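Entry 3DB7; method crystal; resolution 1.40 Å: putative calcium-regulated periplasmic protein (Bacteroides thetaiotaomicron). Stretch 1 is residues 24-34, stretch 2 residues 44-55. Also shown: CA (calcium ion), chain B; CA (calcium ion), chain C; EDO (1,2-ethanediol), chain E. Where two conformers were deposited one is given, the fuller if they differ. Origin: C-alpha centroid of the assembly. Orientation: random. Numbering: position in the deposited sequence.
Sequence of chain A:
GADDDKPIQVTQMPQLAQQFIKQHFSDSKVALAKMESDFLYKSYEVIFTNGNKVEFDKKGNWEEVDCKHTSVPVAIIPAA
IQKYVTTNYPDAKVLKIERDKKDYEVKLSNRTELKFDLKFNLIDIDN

Stretch 1 24-34: HFSDSKVALAK
Stretch 2 44-55: YEVIFTNGNKVE

Residues 30-34 and 44-48 form neighbouring antiparallel strands, their N-to-C directions 162° apart and their axes approaching to 4.5 Å; the two stretches together bury 771 Å². The second strand turns back at residues 48-51 into strand 53-55, which pairs with it in turn.

The contact begins at Tyr-44 (phi/psi -127/133, chi1 m), whose CA lies 3.3 Å from Lys-34 O in a CA-H...O contact. Glu-45 (-121/139) faces Lys-34 (-147/155) as a hydrogen-bonded pair: Lys-34 N donates to Glu-45 O and Glu-45 N to Lys-34 O, both at 2.9 Å. Their side chains lie on the same sheet face, that of Leu-32 and Ile-47. Lys-34, chi1 p and then t throughout, extends its chain so that NZ reaches Glu-45 OE1 at 3.5 Å in a salt bridge. Glu-45 (m, t, -21°) spends its other carboxylate oxygen differently: OE2 binds a calcium ion at 2.3 Å. Lys-53 NZ donates a salt-bridging hydrogen bond to Glu-45 OE2 at 2.9 Å. Glu-55 joins the same calcium through OE1 and OE2, each at 2.5 Å, so acidic side chains suit both positions.

Val-46 (-125/125, chi1 p) is paired with Ala-33 without hydrogen bonds, CA to CA 4.3 Å. Both are buried on the opposite face, where Val-46 CG2 packs 3.5 Å from Val-30 CG1 and 4.4 Å from Ala-33 CB. On its other side, Val-46 exchanges backbone hydrogen bonds with Val-54, N to O 2.9 Å and O to N 3.0 Å.

At Ile-47 (-108/135, m/p) the register shifts by one in a beta bulge. Ile-47 N donates to Leu-32 O at 2.8 Å, whereas Ile-47 O receives both Ala-31 N at 2.8 Å and Leu-32 N at 3.2 Å. Ala-31, at phi/psi -89/-40, departs from extended geometry here.

Beyond the bulge, Phe-48 (-95/165, chi1 m, chi2 -73°) pairs with Val-30, CA to CA 4.4 Å, their side chains diverging. Its buried ring nevertheless meets Val-30 CG2 through CE1 at 3.9 Å, and Ser-28 CB through CD1 at 3.7 Å. The Phe-25 ring (m, -86°) lies near parallel to it, planes at 16° and centroids 4.8 Å apart, but slid so that the rings barely overlap; Phe-25 CB touches Phe-48 CZ at 3.6 Å. These large apolar rings fill the space beside the strand end, and Val-54 CG2 adds a contact with Phe-25 CE2 at 3.8 Å.

Thr-49 N closes the backbone ladder, donating to Lys-29 O at 2.7 Å. Its OG1 and Lys-29 N share a water, each at 2.8 Å. A type I turn runs from Phe-48 to Gly-51, with Gly-51 N 2.9 Å from Phe-48 O; the 91/-9 backbone of Gly-51 calls for glycine. Asn-50 (p) accepts Asn-52 N at OD1, 3.0 Å, while Asn-50 ND2 and Asn-52 ND2, each at 3.0 Å, donate to a water that also lies 2.7 Å from Ser-28 OG.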

# COMPACT_ATOMS: atom_id res chain seq x y z
N HIS A 24 4.37 4.95 -22.44
CA HIS A 24 4.22 5.95 -21.35
C HIS A 24 5.50 6.50 -20.81
O HIS A 24 5.47 7.53 -20.12
CB HIS A 24 3.46 5.37 -20.18
CG HIS A 24 2.10 4.90 -20.53
ND1 HIS A 24 1.07 5.75 -20.87
CD2 HIS A 24 1.61 3.64 -20.63
CE1 HIS A 24 0.01 5.03 -21.20
NE2 HIS A 24 0.29 3.74 -21.02
N PHE A 25 6.62 5.88 -21.15
CA PHE A 25 7.92 6.29 -20.60
C PHE A 25 8.97 6.51 -21.69
O PHE A 25 10.17 6.26 -21.51
CB PHE A 25 8.36 5.25 -19.57
CG PHE A 25 7.50 5.27 -18.35
CD1 PHE A 25 7.81 6.15 -17.32
CD2 PHE A 25 6.40 4.46 -18.23
CE1 PHE A 25 7.02 6.21 -16.19
CE2 PHE A 25 5.61 4.55 -17.11
CZ PHE A 25 5.92 5.41 -16.10
N SER A 26 8.49 7.01 -22.83
CA SER A 26 9.33 7.16 -24.02
C SER A 26 10.50 8.11 -23.74
O SER A 26 11.57 7.94 -24.34
CB SER A 26 8.53 7.67 -25.25
OG SER A 26 7.81 8.86 -24.96
N ASP A 27 10.32 9.00 -22.77
CA ASP A 27 11.27 10.10 -22.51
C ASP A 27 12.18 9.75 -21.37
O ASP A 27 13.02 10.56 -20.96
CB ASP A 27 10.55 11.40 -22.14
N SER A 28 12.01 8.54 -20.84
CA SER A 28 12.81 8.10 -19.69
C SER A 28 13.83 7.10 -20.21
O SER A 28 13.70 6.60 -21.31
CB SER A 28 11.92 7.48 -18.61
OG SER A 28 11.02 8.41 -18.02
N LYS A 29 14.86 6.86 -19.41
CA LYS A 29 15.88 5.88 -19.77
C LYS A 29 15.91 4.76 -18.73
O LYS A 29 15.86 4.99 -17.53
CB LYS A 29 17.25 6.53 -19.87
CG LYS A 29 18.31 5.58 -20.38
N VAL A 30 16.01 3.54 -19.22
CA VAL A 30 16.06 2.36 -18.37
C VAL A 30 17.43 2.22 -17.71
O VAL A 30 18.46 2.15 -18.38
CB VAL A 30 15.68 1.07 -19.11
CG1 VAL A 30 15.83 -0.17 -18.20
CG2 VAL A 30 14.20 1.19 -19.59
N ALA A 31 17.43 2.20 -16.39
CA ALA A 31 18.64 1.93 -15.58
C ALA A 31 18.85 0.44 -15.30
O ALA A 31 19.97 -0.06 -15.34
CB ALA A 31 18.55 2.75 -14.23
N LEU A 32 17.78 -0.28 -15.01
CA LEU A 32 17.87 -1.68 -14.67
C LEU A 32 16.50 -2.29 -14.89
O LEU A 32 15.51 -1.72 -14.50
CB LEU A 32 18.23 -1.91 -13.18
CG LEU A 32 18.15 -3.40 -12.75
CD1 LEU A 32 19.20 -4.32 -13.39
CD2 LEU A 32 18.24 -3.49 -11.22
N ALA A 33 16.48 -3.46 -15.50
CA ALA A 33 15.30 -4.35 -15.59
C ALA A 33 15.63 -5.67 -14.92
O ALA A 33 16.77 -6.16 -15.02
CB ALA A 33 14.89 -4.59 -17.06
N LYS A 34 14.67 -6.24 -14.20
CA LYS A 34 14.90 -7.52 -13.55
C LYS A 34 13.62 -8.34 -13.50
O LYS A 34 12.53 -7.81 -13.49
CB LYS A 34 15.46 -7.36 -12.14
CG LYS A 34 14.47 -6.84 -11.15
CD LYS A 34 15.05 -6.71 -9.73
CE LYS A 34 13.95 -6.47 -8.69
NZ LYS A 34 14.54 -6.01 -7.37
N TYR A 44 8.14 -8.57 -12.97
CA TYR A 44 9.19 -7.88 -13.67
C TYR A 44 9.22 -6.46 -13.19
O TYR A 44 8.19 -5.80 -13.20
CB TYR A 44 8.91 -7.90 -15.20
CG TYR A 44 8.97 -9.27 -15.79
CD1 TYR A 44 10.16 -9.86 -16.17
CD2 TYR A 44 7.81 -10.00 -15.94
CE1 TYR A 44 10.17 -11.12 -16.72
CE2 TYR A 44 7.81 -11.28 -16.44
CZ TYR A 44 8.98 -11.83 -16.82
OH TYR A 44 8.96 -13.13 -17.35
N GLU A 45 10.40 -5.92 -12.86
CA GLU A 45 10.53 -4.53 -12.46
C GLU A 45 11.49 -3.84 -13.41
O GLU A 45 12.53 -4.38 -13.80
CB GLU A 45 11.08 -4.39 -11.02
CG GLU A 45 10.13 -4.79 -9.86
CD GLU A 45 10.56 -4.35 -8.50
OE1 GLU A 45 11.74 -4.06 -8.23
OE2 GLU A 45 9.68 -4.34 -7.62
N VAL A 46 11.15 -2.61 -13.79
CA VAL A 46 12.05 -1.73 -14.54
C VAL A 46 12.21 -0.43 -13.80
O VAL A 46 11.22 0.18 -13.44
CB VAL A 46 11.54 -1.53 -16.00
CG1 VAL A 46 10.19 -0.76 -16.05
CG2 VAL A 46 12.60 -0.85 -16.91
N ILE A 47 13.46 -0.05 -13.50
CA ILE A 47 13.79 1.20 -12.81
C ILE A 47 14.41 2.12 -13.85
O ILE A 47 15.31 1.72 -14.61
CB ILE A 47 14.78 0.99 -11.61
CG1 ILE A 47 14.24 -0.07 -10.65
CG2 ILE A 47 15.07 2.32 -10.91
CD1 ILE A 47 14.33 -1.45 -11.18
N PHE A 48 13.99 3.37 -13.87
CA PHE A 48 14.47 4.35 -14.83
C PHE A 48 15.60 5.15 -14.18
O PHE A 48 15.79 5.09 -12.95
CB PHE A 48 13.31 5.24 -15.23
CG PHE A 48 12.25 4.52 -15.98
CD1 PHE A 48 12.46 4.11 -17.31
CD2 PHE A 48 11.04 4.23 -15.38
CE1 PHE A 48 11.45 3.43 -18.00
CE2 PHE A 48 10.03 3.56 -16.11
CZ PHE A 48 10.25 3.15 -17.38
N THR A 49 16.37 5.86 -14.99
CA THR A 49 17.53 6.57 -14.46
C THR A 49 17.15 7.72 -13.53
O THR A 49 18.00 8.25 -12.82
CB THR A 49 18.40 7.08 -15.62
OG1 THR A 49 17.61 7.92 -16.47
CG2 THR A 49 18.99 5.90 -16.43
N ASN A 50 15.90 8.14 -13.55
CA ASN A 50 15.39 9.12 -12.61
C ASN A 50 14.84 8.54 -11.32
O ASN A 50 14.31 9.28 -10.48
CB ASN A 50 14.32 10.05 -13.22
CG ASN A 50 13.09 9.31 -13.66
OD1 ASN A 50 12.92 8.12 -13.35
ND2 ASN A 50 12.22 10.02 -14.41
N GLY A 51 14.95 7.22 -11.16
CA GLY A 51 14.51 6.55 -9.93
C GLY A 51 13.07 6.05 -9.95
O GLY A 51 12.65 5.32 -9.08
N ASN A 52 12.32 6.40 -10.97
CA ASN A 52 10.95 5.87 -11.09
C ASN A 52 10.96 4.39 -11.47
O ASN A 52 11.99 3.91 -11.97
CB ASN A 52 10.17 6.67 -12.13
CG ASN A 52 9.86 8.07 -11.67
OD1 ASN A 52 9.92 8.35 -10.47
ND2 ASN A 52 9.52 8.95 -12.63
N LYS A 53 9.88 3.68 -11.17
CA LYS A 53 9.82 2.23 -11.35
C LYS A 53 8.45 1.80 -11.79
O LYS A 53 7.42 2.35 -11.34
CB LYS A 53 10.17 1.51 -10.02
CG LYS A 53 10.35 0.02 -10.15
CD LYS A 53 10.28 -0.70 -8.80
CE LYS A 53 8.85 -0.93 -8.34
NZ LYS A 53 8.72 -1.71 -7.08
N VAL A 54 8.43 0.76 -12.61
CA VAL A 54 7.19 0.07 -12.91
C VAL A 54 7.38 -1.40 -12.63
O VAL A 54 8.44 -1.97 -12.95
CB VAL A 54 6.74 0.21 -14.39
CG1 VAL A 54 5.42 -0.52 -14.64
CG2 VAL A 54 6.58 1.70 -14.74
N GLU A 55 6.38 -2.03 -12.02
CA GLU A 55 6.36 -3.48 -11.84
C GLU A 55 5.20 -4.05 -12.58
O GLU A 55 4.09 -3.48 -12.55
CB GLU A 55 6.28 -3.86 -10.37
CG GLU A 55 6.45 -5.36 -10.13
CD GLU A 55 6.85 -5.67 -8.70
OE1 GLU A 55 6.63 -4.83 -7.76
OE2 GLU A 55 7.42 -6.76 -8.51
CA CA B . 8.44 -5.90 -6.39
CA CA C . 5.24 -3.86 -6.18
C1 EDO E . 19.05 -2.30 -18.92
O1 EDO E . 20.22 -3.04 -19.31
C2 EDO E . 18.07 -3.34 -18.41
O2 EDO E . 18.64 -4.20 -17.38
O HOH W 1 9.90 8.58 -15.57
O HOH W 2 14.90 8.19 -16.90
O HOH W 3 3.13 -2.81 -5.45
O HOH W 4 3.59 -4.65 -7.75